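Local coordinates for putative ABC transporter, ATP-binding protein ComA (Streptococcus mutans, PDB 3K8U) that serves as the C39-family peptidase domain of a putative bacterial ABC transporter, built on the papain-like fold of clan CA, at residues Y6-Q11 with Y97-G102; I68-T73 with S129-L134; S103-L108 with V119-K124. All blocks are in the same frame, centred on the assembly; numbering follows the deposited sequence.

Contact 1: Y6-Q11 with Y97-G102; sequences YKLVPQ and YYVVYG
Y6 and Y101 form the tight part of this contact, sliding past each other in opposite directions. The CB of Y6 sits over the centre of the Y101 ring, 3.7 Å from its centroid, a CH-pi contact. The two rings meet obliquely, their planes 35° and their centroids 5.1 Å apart, with Y6 CD2 3.4 Å from Y101 CB. The other face of the Y101 ring rests on CG1 of V99, two residues back on its own strand and offset toward the rim, so the phenol is held between an aliphatic carbon of each segment. The CB of Y101 points toward 6-11, and chi1 of -59° puts CG beside the backbone N, anti to the carbonyl carbon. At its far end Y101 OH donates to K7 O at 2.6 Å, lying well above the carbonyl plane (52° out of it) while the oxygen stays near the plane of the ring. The same hydroxyl touches L8 CB at 3.3 Å. Beyond it the packing thins: L8 CD1 reaches V99 CG2 at 4.4 Å, the nearest approach of that pair. The solvent side belongs to exposed Y6 and K7; K7 starts away from the strand, and its NZ bonds to K27 O at helix 17-28. I109 on strand 107-112 touches both tyrosines, and Y101 with G102 faces it as a classic beta bulge. The 6-11 segment touches both helix 17-28, where V9 N bonds to S24 OG, and strand 93-104, and so bridges the helical part and the antiparallel sheet of a papain-like C39 peptidase domain.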
# COMPACT_ATOMS: atom_id res chain seq x y z
N TYR A 6 -0.80 -3.56 13.63
CA TYR A 6 -0.81 -3.26 12.21
C TYR A 6 -1.85 -4.09 11.46
O TYR A 6 -1.72 -5.30 11.30
CB TYR A 6 0.59 -3.47 11.63
CG TYR A 6 1.64 -2.73 12.42
CD1 TYR A 6 2.67 -3.42 13.06
CD2 TYR A 6 1.58 -1.35 12.58
CE1 TYR A 6 3.61 -2.75 13.84
CE2 TYR A 6 2.51 -0.67 13.35
CZ TYR A 6 3.52 -1.37 13.98
OH TYR A 6 4.43 -0.70 14.76
N LYS A 7 -2.90 -3.40 11.00
CA LYS A 7 -3.98 -4.05 10.28
C LYS A 7 -3.69 -4.21 8.80
O LYS A 7 -3.30 -3.27 8.11
CB LYS A 7 -5.29 -3.30 10.52
CG LYS A 7 -5.81 -3.44 11.95
CD LYS A 7 -7.01 -2.55 12.23
CE LYS A 7 -6.62 -1.09 12.35
NZ LYS A 7 -7.77 -0.23 12.77
N LEU A 8 -3.84 -5.44 8.32
CA LEU A 8 -3.60 -5.75 6.92
C LEU A 8 -4.67 -6.69 6.38
O LEU A 8 -4.94 -7.74 6.96
CB LEU A 8 -2.24 -6.41 6.73
CG LEU A 8 -1.97 -6.96 5.32
CD1 LEU A 8 -1.61 -5.83 4.36
CD2 LEU A 8 -0.85 -7.95 5.38
N VAL A 9 -5.27 -6.29 5.27
CA VAL A 9 -6.28 -7.10 4.60
C VAL A 9 -5.51 -7.80 3.48
O VAL A 9 -5.03 -7.14 2.54
CB VAL A 9 -7.42 -6.24 4.01
CG1 VAL A 9 -8.41 -7.13 3.26
CG2 VAL A 9 -8.13 -5.48 5.12
N PRO A 10 -5.30 -9.12 3.60
CA PRO A 10 -4.57 -9.87 2.58
C PRO A 10 -5.38 -10.13 1.32
O PRO A 10 -6.61 -10.06 1.32
CB PRO A 10 -4.22 -11.17 3.30
CG PRO A 10 -5.41 -11.38 4.19
CD PRO A 10 -5.69 -9.99 4.73
N GLN A 11 -4.68 -10.37 0.21
CA GLN A 11 -5.33 -10.68 -1.05
C GLN A 11 -5.48 -12.20 -1.14
O GLN A 11 -4.85 -12.94 -0.39
CB GLN A 11 -4.48 -10.18 -2.23
CG GLN A 11 -3.18 -10.96 -2.43
CD GLN A 11 -2.30 -10.37 -3.52
OE1 GLN A 11 -1.23 -9.84 -3.25
NE2 GLN A 11 -2.76 -10.46 -4.77
N TYR A 97 1.90 -3.86 -4.42
CA TYR A 97 2.02 -2.75 -3.48
C TYR A 97 2.14 -3.28 -2.06
O TYR A 97 1.72 -4.39 -1.76
CB TYR A 97 0.77 -1.85 -3.53
CG TYR A 97 0.47 -1.26 -4.89
CD1 TYR A 97 0.90 0.02 -5.22
CD2 TYR A 97 -0.24 -1.99 -5.84
CE1 TYR A 97 0.64 0.56 -6.47
CE2 TYR A 97 -0.51 -1.45 -7.09
CZ TYR A 97 -0.06 -0.18 -7.41
OH TYR A 97 -0.32 0.34 -8.65
N TYR A 98 2.70 -2.45 -1.18
CA TYR A 98 2.82 -2.77 0.24
C TYR A 98 2.21 -1.61 1.00
O TYR A 98 2.05 -0.51 0.48
CB TYR A 98 4.28 -2.79 0.72
CG TYR A 98 5.20 -3.87 0.23
CD1 TYR A 98 4.73 -5.07 -0.27
CD2 TYR A 98 6.59 -3.68 0.31
CE1 TYR A 98 5.61 -6.08 -0.68
CE2 TYR A 98 7.47 -4.67 -0.10
CZ TYR A 98 6.98 -5.86 -0.59
OH TYR A 98 7.87 -6.83 -0.98
N VAL A 99 1.88 -1.88 2.26
CA VAL A 99 1.42 -0.84 3.16
C VAL A 99 2.67 -0.65 4.02
O VAL A 99 3.38 -1.62 4.30
CB VAL A 99 0.27 -1.32 4.07
CG1 VAL A 99 -0.05 -0.24 5.09
CG2 VAL A 99 -0.97 -1.66 3.25
N VAL A 100 3.02 0.60 4.33
CA VAL A 100 4.18 0.84 5.18
C VAL A 100 3.64 1.36 6.51
O VAL A 100 2.95 2.38 6.55
CB VAL A 100 5.18 1.85 4.56
CG1 VAL A 100 6.37 2.05 5.50
CG2 VAL A 100 5.69 1.32 3.23
N TYR A 101 3.91 0.62 7.58
CA TYR A 101 3.42 0.96 8.92
C TYR A 101 4.39 1.74 9.79
O TYR A 101 3.96 2.45 10.70
CB TYR A 101 3.04 -0.32 9.66
CG TYR A 101 1.98 -1.14 8.97
CD1 TYR A 101 0.64 -0.74 8.98
CD2 TYR A 101 2.32 -2.31 8.29
CE1 TYR A 101 -0.33 -1.49 8.34
CE2 TYR A 101 1.35 -3.06 7.65
CZ TYR A 101 0.03 -2.66 7.68
OH TYR A 101 -0.91 -3.41 7.02
N GLY A 102 5.68 1.58 9.54
CA GLY A 102 6.66 2.29 10.34
C GLY A 102 8.07 1.87 10.03
O GLY A 102 8.33 1.14 9.06

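Contact 2: I68-T73 with S129-L134; sequences IKADMT and SEWTGL
A70 N donates to G133 O at 2.7 Å in a nearly straight bond (173° at the hydrogen), and K69 NZ reaches back to T132 O at 2.9 Å. The ammonium lies above that carbonyl plane, 60° out of it; bends at chi2 and chi3 turn CD and CE of the lysine back toward 132-134. Two further bonds shape 129-134 from within: L134 N donates to T132 OG1, an ST turn, and W131 NE1 to L134 O at 2.9 Å, with that oxygen close to the indole plane. In the other segment D71 OD1 takes both T73 N, an Asx turn, and T73 OG1. K69 and L134 are an antiparallel non-hydrogen-bonded pair, joining outermost strand 63-69 to the start of strand 134-140 just where the chain turns a corner at G133. L134 CA-H meets I68 O across this pair, with 3.4 Å between CA and O. Outward from here the indole of W131 carries the packing. Its CH2 lies 3.8 Å from A70 CB, its CZ3 meets D71 C at the ring edge at 3.4 Å, and G133 CA sits over one face. M72 SD approaches CE3 of W131 obliquely at 3.7 Å, a Met-aromatic contact; F127 of helix 124-130 touches both M72 and W131.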
# COMPACT_ATOMS: atom_id res chain seq x y z
N ILE A 68 3.26 10.79 -4.54
CA ILE A 68 4.55 11.44 -4.67
C ILE A 68 5.64 10.46 -5.06
O ILE A 68 5.48 9.25 -4.91
CB ILE A 68 4.97 12.10 -3.33
CG1 ILE A 68 5.06 11.05 -2.23
CG2 ILE A 68 3.98 13.19 -2.94
CD1 ILE A 68 6.06 11.36 -1.15
N LYS A 69 6.73 11.00 -5.59
CA LYS A 69 7.89 10.20 -5.95
C LYS A 69 8.91 10.56 -4.88
O LYS A 69 9.30 11.72 -4.74
CB LYS A 69 8.42 10.58 -7.34
CG LYS A 69 7.46 10.23 -8.48
CD LYS A 69 7.17 8.74 -8.56
CE LYS A 69 8.42 7.93 -8.88
NZ LYS A 69 8.12 6.47 -9.04
N ALA A 70 9.29 9.57 -4.09
CA ALA A 70 10.22 9.79 -2.99
C ALA A 70 11.42 8.88 -3.03
O ALA A 70 11.61 8.12 -3.98
CB ALA A 70 9.47 9.62 -1.67
N ASP A 71 12.27 8.99 -2.02
CA ASP A 71 13.45 8.15 -1.89
C ASP A 71 13.55 7.70 -0.43
O ASP A 71 12.71 8.07 0.39
CB ASP A 71 14.71 8.91 -2.34
CG ASP A 71 14.90 10.22 -1.61
OD1 ASP A 71 14.99 10.21 -0.37
OD2 ASP A 71 14.95 11.28 -2.29
N MET A 72 14.58 6.94 -0.10
CA MET A 72 14.71 6.42 1.26
C MET A 72 14.87 7.42 2.41
O MET A 72 14.64 7.07 3.57
CB MET A 72 15.78 5.33 1.33
CG MET A 72 15.43 4.09 0.50
SD MET A 72 13.90 3.24 1.00
CE MET A 72 14.42 2.48 2.54
N THR A 73 15.21 8.68 2.11
CA THR A 73 15.36 9.68 3.17
C THR A 73 14.00 9.97 3.79
O THR A 73 13.90 10.53 4.88
CB THR A 73 15.95 11.02 2.65
OG1 THR A 73 15.00 11.65 1.78
CG2 THR A 73 17.26 10.78 1.91
N SER A 129 15.54 -1.75 -3.02
CA SER A 129 15.72 -2.46 -4.28
C SER A 129 14.42 -2.70 -5.06
O SER A 129 14.43 -2.70 -6.29
CB SER A 129 16.44 -3.79 -4.05
OG SER A 129 17.73 -3.59 -3.50
N GLU A 130 13.32 -2.89 -4.34
CA GLU A 130 12.02 -3.16 -4.97
C GLU A 130 11.15 -1.92 -5.23
O GLU A 130 10.36 -1.90 -6.17
CB GLU A 130 11.19 -4.11 -4.09
CG GLU A 130 11.84 -5.44 -3.75
CD GLU A 130 10.99 -6.29 -2.81
OE1 GLU A 130 11.31 -7.49 -2.65
OE2 GLU A 130 10.01 -5.78 -2.23
N TRP A 131 11.29 -0.92 -4.37
CA TRP A 131 10.49 0.31 -4.44
C TRP A 131 10.74 1.21 -5.65
O TRP A 131 11.89 1.57 -5.95
CB TRP A 131 10.70 1.10 -3.14
CG TRP A 131 9.82 2.30 -2.92
CD1 TRP A 131 8.50 2.44 -3.27
CD2 TRP A 131 10.17 3.48 -2.20
NE1 TRP A 131 8.01 3.64 -2.80
CE2 TRP A 131 9.02 4.30 -2.14
CE3 TRP A 131 11.35 3.92 -1.59
CZ2 TRP A 131 9.02 5.53 -1.50
CZ3 TRP A 131 11.35 5.15 -0.95
CH2 TRP A 131 10.19 5.94 -0.91
N THR A 132 9.67 1.59 -6.34
CA THR A 132 9.76 2.47 -7.50
C THR A 132 9.92 3.92 -7.05
O THR A 132 10.23 4.80 -7.86
CB THR A 132 8.49 2.42 -8.38
OG1 THR A 132 7.37 2.94 -7.64
CG2 THR A 132 8.19 0.99 -8.83
N GLY A 133 9.71 4.17 -5.76
CA GLY A 133 9.78 5.52 -5.24
C GLY A 133 8.39 6.11 -5.08
O GLY A 133 8.20 7.11 -4.39
N LEU A 134 7.39 5.49 -5.71
CA LEU A 134 6.02 5.97 -5.63
C LEU A 134 5.39 5.67 -4.28
O LEU A 134 5.43 4.52 -3.80
CB LEU A 134 5.15 5.37 -6.74
CG LEU A 134 3.68 5.83 -6.72
CD1 LEU A 134 3.59 7.30 -7.11
CD2 LEU A 134 2.84 4.98 -7.66

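Contact 3: S103-L108 with V119-K124; sequences SQNNQL and VTRMSK
R121 extends its side chain from CG to NE beside the 104-107 turn. Its CD meets Q107 NE2 at 3.5 Å, the two side chains crossing at about a right angle. M122 supplies the strand pairing: L108 N donates to M122 O and M122 N to L108 O, each 2.8 Å, an antiparallel hydrogen-bonded pair with both side chains on one face. S123 pairs with Q107 in the next, non-hydrogen-bonded position and is the N-cap of helix 124-130, its OG accepting from R126 N. At K124 the backbone N donates to N106 O at 3.0 Å. The lysine chain, extended beyond CG, then crosses L108, with CE 4.0 Å from L108 CD2, and delivers NZ to N105 O at 3.0 Å in the carbonyl plane. A water accepts from K124 NZ at 2.7 Å and also bonds to S103 OG. K124 thus grips two successive carbonyls, N105 and N106, of the type II' turn. Met by a carbonyl and a water, its ammonium probably stays charged; together with the turn's own backbone bonds between Q104 and Q107, these links tie the turn to the start of helix 124-130.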
# COMPACT_ATOMS: atom_id res chain seq x y z
N SER A 103 9.00 2.35 10.85
CA SER A 103 10.41 2.02 10.68
C SER A 103 11.06 1.87 12.05
O SER A 103 10.75 2.60 12.99
CB SER A 103 11.13 3.12 9.89
OG SER A 103 11.09 4.36 10.58
N GLN A 104 11.95 0.89 12.16
CA GLN A 104 12.67 0.64 13.40
C GLN A 104 14.06 0.11 13.05
O GLN A 104 14.19 -0.97 12.46
CB GLN A 104 11.92 -0.36 14.28
CG GLN A 104 12.47 -0.44 15.71
CD GLN A 104 11.67 -1.37 16.60
OE1 GLN A 104 12.23 -2.24 17.27
NE2 GLN A 104 10.35 -1.19 16.62
N ASN A 105 15.08 0.89 13.41
CA ASN A 105 16.48 0.55 13.16
C ASN A 105 16.79 0.67 11.66
O ASN A 105 16.56 1.72 11.06
CB ASN A 105 16.81 -0.86 13.67
CG ASN A 105 16.45 -1.05 15.13
OD1 ASN A 105 15.61 -1.87 15.48
ND2 ASN A 105 17.10 -0.28 16.00
N ASN A 106 17.33 -0.39 11.08
CA ASN A 106 17.65 -0.43 9.66
C ASN A 106 16.56 -1.23 8.94
O ASN A 106 16.79 -1.80 7.88
CB ASN A 106 19.03 -1.08 9.47
CG ASN A 106 19.52 -1.01 8.03
OD1 ASN A 106 19.46 0.05 7.39
ND2 ASN A 106 20.01 -2.13 7.52
N GLN A 107 15.37 -1.26 9.54
CA GLN A 107 14.25 -1.99 8.97
C GLN A 107 12.94 -1.21 8.94
O GLN A 107 12.74 -0.26 9.70
CB GLN A 107 14.02 -3.31 9.72
CG GLN A 107 15.17 -4.30 9.62
CD GLN A 107 14.74 -5.71 9.96
OE1 GLN A 107 14.81 -6.61 9.13
NE2 GLN A 107 14.29 -5.91 11.20
N LEU A 108 12.06 -1.63 8.05
CA LEU A 108 10.74 -1.02 7.90
C LEU A 108 9.72 -2.09 8.22
O LEU A 108 9.97 -3.28 8.01
CB LEU A 108 10.53 -0.58 6.45
CG LEU A 108 11.49 0.47 5.89
CD1 LEU A 108 11.18 0.71 4.42
CD2 LEU A 108 11.34 1.75 6.69
N VAL A 119 2.18 -9.03 7.36
CA VAL A 119 2.96 -8.01 8.06
C VAL A 119 4.31 -8.56 8.49
O VAL A 119 4.40 -9.57 9.19
CB VAL A 119 2.20 -7.46 9.30
CG1 VAL A 119 3.00 -6.33 9.94
CG2 VAL A 119 0.83 -6.96 8.89
N THR A 120 5.37 -7.88 8.07
CA THR A 120 6.73 -8.32 8.39
C THR A 120 7.72 -7.16 8.40
O THR A 120 7.40 -6.05 7.99
CB THR A 120 7.20 -9.37 7.35
OG1 THR A 120 8.50 -9.86 7.70
CG2 THR A 120 7.26 -8.76 5.94
N ARG A 121 8.91 -7.43 8.94
CA ARG A 121 9.98 -6.44 8.96
C ARG A 121 10.80 -6.70 7.70
O ARG A 121 11.01 -7.85 7.32
CB ARG A 121 10.85 -6.61 10.20
CG ARG A 121 10.22 -6.14 11.49
CD ARG A 121 11.15 -6.35 12.67
NE ARG A 121 10.67 -5.65 13.86
CZ ARG A 121 11.15 -4.49 14.29
NH1 ARG A 121 12.12 -3.87 13.63
NH2 ARG A 121 10.63 -3.93 15.38
N MET A 122 11.24 -5.63 7.06
CA MET A 122 12.04 -5.73 5.84
C MET A 122 13.21 -4.75 5.95
O MET A 122 13.02 -3.61 6.37
CB MET A 122 11.19 -5.38 4.61
CG MET A 122 11.91 -5.54 3.27
SD MET A 122 10.86 -5.22 1.82
CE MET A 122 9.89 -6.74 1.76
N SER A 123 14.40 -5.19 5.57
CA SER A 123 15.57 -4.32 5.63
C SER A 123 15.36 -3.16 4.67
O SER A 123 14.69 -3.30 3.64
CB SER A 123 16.84 -5.08 5.26
OG SER A 123 16.87 -5.40 3.88
N LYS A 124 15.90 -2.00 5.02
CA LYS A 124 15.78 -0.83 4.16
C LYS A 124 16.45 -1.07 2.81
O LYS A 124 15.99 -0.57 1.79
CB LYS A 124 16.35 0.41 4.86
CG LYS A 124 15.45 0.91 5.99
CD LYS A 124 16.05 2.07 6.75
CE LYS A 124 15.06 2.56 7.80
NZ LYS A 124 15.68 3.48 8.79
O HOH W 1 14.01 5.24 9.96

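How the contacts relate
All three contacts reach one six-stranded antiparallel sheet. Contact 2 lies at the edge formed by strand 63-69, and contact 3 at the opposite edge, strand 120-123; contact 1 meets strand 93-104, which it shares with contact 3. The centres of contacts 1 and 2 lie about 17 Å apart. Those of contacts 1 and 3 are about 13 Å apart. Contacts 2 and 3 have centres about 15 Å apart. Along the chain, contact 1 closes before contact 3 opens, contact 3 is nested within the loop closed by contact 2, and contacts 1 and 2 cross. Y98 OH, probably hydrogen-bonded to E130 OE2, links contacts 1 and 2, so distant segments meet within one compact domain.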